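Long-range contact in major centromere autoantigen B (Homo sapiens, PDB 1UFI), which pairs with a second copy of itself through a small helical dimerization domain and, as a centromere protein, probably binds DNA there: residues F16-K20 against I36-E40. Sequence-based numbering, arbitrary orientation.
Sequences FAMVK and ILHLE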
loop_
_atom_site.group_PDB
_atom_site.type_symbol
_atom_site.label_atom_id
_atom_site.label_comp_id
_atom_site.label_asym_id
_atom_site.label_seq_id
_atom_site.Cartn_x
_atom_site.Cartn_y
_atom_site.Cartn_z
ATOM N N PHE A 16 6.009 -1.940 0.486
ATOM C CA PHE A 16 5.165 -1.493 -0.603
ATOM C C PHE A 16 5.457 -2.150 -1.964
ATOM O O PHE A 16 4.525 -2.488 -2.740
ATOM C CB PHE A 16 5.245 0.059 -0.756
ATOM C CG PHE A 16 4.214 0.558 -1.725
ATOM C CD1 PHE A 16 4.514 0.799 -3.047
ATOM C CD2 PHE A 16 2.881 0.639 -1.280
ATOM C CE1 PHE A 16 3.469 1.165 -3.947
ATOM C CE2 PHE A 16 1.861 1.058 -2.147
ATOM C CZ PHE A 16 2.171 1.274 -3.492
ATOM N N ALA A 17 6.742 -2.395 -2.237
ATOM C CA ALA A 17 7.167 -3.120 -3.435
ATOM C C ALA A 17 6.527 -4.538 -3.464
ATOM O O ALA A 17 6.077 -4.994 -4.510
ATOM C CB ALA A 17 8.731 -3.169 -3.509
ATOM N N MET A 18 6.449 -5.162 -2.299
ATOM C CA MET A 18 5.891 -6.492 -2.186
ATOM C C MET A 18 4.355 -6.413 -2.331
ATOM O O MET A 18 3.760 -7.287 -2.943
ATOM C CB MET A 18 6.300 -7.129 -0.831
ATOM C CG MET A 18 7.793 -7.432 -0.754
ATOM S SD MET A 18 8.301 -8.693 -1.972
ATOM C CE MET A 18 8.924 -8.060 -2.750
ATOM N N VAL A 19 3.712 -5.400 -1.754
ATOM C CA VAL A 19 2.269 -5.163 -2.013
ATOM C C VAL A 19 2.008 -5.017 -3.540
ATOM O O VAL A 19 1.022 -5.591 -4.055
ATOM C CB VAL A 19 1.721 -3.886 -1.261
ATOM C CG1 VAL A 19 0.265 -3.598 -1.690
ATOM C CG2 VAL A 19 1.879 -3.992 0.251
ATOM N N LYS A 20 2.846 -4.248 -4.243
ATOM C CA LYS A 20 2.694 -4.057 -5.682
ATOM C C LYS A 20 2.919 -5.407 -6.446
ATOM O O LYS A 20 2.203 -5.729 -7.403
ATOM C CB LYS A 20 3.637 -2.870 -6.146
ATOM C CG LYS A 20 3.642 -2.525 -7.661
ATOM C CD LYS A 20 4.237 -1.102 -7.845
ATOM C CE LYS A 20 5.697 -0.988 -7.516
ATOM N NZ LYS A 20 6.245 0.335 -8.055
ATOM N N ILE A 36 -2.334 2.145 -6.973
ATOM C CA ILE A 36 -0.944 1.829 -6.605
ATOM C C ILE A 36 -0.042 3.049 -6.756
ATOM O O ILE A 36 0.687 3.396 -5.817
ATOM C CB ILE A 36 -0.401 0.685 -7.468
ATOM C CG1 ILE A 36 -1.107 -0.576 -7.036
ATOM C CG2 ILE A 36 1.111 0.502 -7.215
ATOM C CD1 ILE A 36 -0.817 -1.788 -8.037
ATOM N N LEU A 37 -0.114 3.662 -7.944
ATOM C CA LEU A 37 0.774 4.786 -8.287
ATOM C C LEU A 37 0.521 6.010 -7.375
ATOM O O LEU A 37 1.497 6.622 -6.997
ATOM C CB LEU A 37 0.689 5.144 -9.770
ATOM C CG LEU A 37 1.605 4.202 -10.616
ATOM C CD1 LEU A 37 1.009 3.836 -11.944
ATOM C CD2 LEU A 37 2.950 4.816 -10.889
ATOM N N HIS A 38 -0.737 6.256 -7.007
ATOM C CA HIS A 38 -1.070 7.317 -6.049
ATOM C C HIS A 38 -0.500 7.046 -4.659
ATOM O O HIS A 38 0.073 7.935 -4.032
ATOM C CB HIS A 38 -2.577 7.602 -6.040
ATOM C CG HIS A 38 -2.999 8.432 -7.219
ATOM N ND1 HIS A 38 -2.833 9.811 -7.251
ATOM C CD2 HIS A 38 -3.432 8.070 -8.450
ATOM C CE1 HIS A 38 -3.235 10.260 -8.439
ATOM N NE2 HIS A 38 -3.603 9.224 -9.181
ATOM N N LEU A 39 -0.677 5.842 -4.138
ATOM C CA LEU A 39 -0.149 5.583 -2.771
ATOM C C LEU A 39 1.385 5.644 -2.708
ATOM O O LEU A 39 1.950 6.172 -1.751
ATOM C CB LEU A 39 -0.753 4.279 -2.203
ATOM C CG LEU A 39 -0.493 4.217 -0.703
ATOM C CD1 LEU A 39 -1.169 5.341 -0.004
ATOM C CD2 LEU A 39 -1.014 2.813 -0.237
ATOM N N GLU A 40 2.038 5.166 -3.760
ATOM C CA GLU A 40 3.506 5.164 -3.857
ATOM C C GLU A 40 3.984 6.614 -3.801
ATOM O O GLU A 40 4.969 6.927 -3.107
ATOM C CB GLU A 40 3.994 4.520 -5.144
ATOM C CG GLU A 40 5.485 4.290 -5.078
ATOM C CD GLU A 40 6.036 3.462 -6.248
ATOM O OE1 GLU A 40 7.057 3.861 -6.859
ATOM O OE2 GLU A 40 5.454 2.408 -6.605
#
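Phe16 and Lys20 face Glu40 and Ile36 across the gap between two helical segments that run almost exactly antiparallel, their axes at 178° and 11.4 Å apart at closest approach. In register, Phe16 lies opposite Glu40, and Lys20 opposite Ile36, with CA atoms 7.0 Å apart in the latter pair. The arrangement illustrates how an antiparallel helical hairpin combines an apolar seam with a charged border. Phe16, its CG anti to the backbone N (chi1 -171°), extends its ring across the gap. The ring presents its edge to two oxygens: Phe16 CZ comes 3.5 Å from Ile36 O, the carbonyl that accepts the helical bond from Glu40 N, and Phe16 CE1 lies equally close to Glu40 OE2. Ring and carboxylate planes stand 74° apart. Leu39 CD2 approaches Phe16 CE2 obliquely at 3.9 Å. Glu40, extended beyond CG, crosses the ring edge at about a right angle, its CB and CG beside Phe16 CE1, to meet Lys20. The lysine chain bends at its third torsion, and Lys20 NZ donates to the syn lone pair of Glu40 OE2 at 2.7 Å, closing a salt bridge. Lys20 CD rests on Ile36 CG2 at 3.6 Å, a methyl that also touches the Phe16 ring. The contact thus joins helix 9-23 to helix 30-49 near the middle of the hairpin, while Phe16, Ile36 and Leu39 also pack against Leu39 of the second subunit, continuing the intrachain core into the dimer interface.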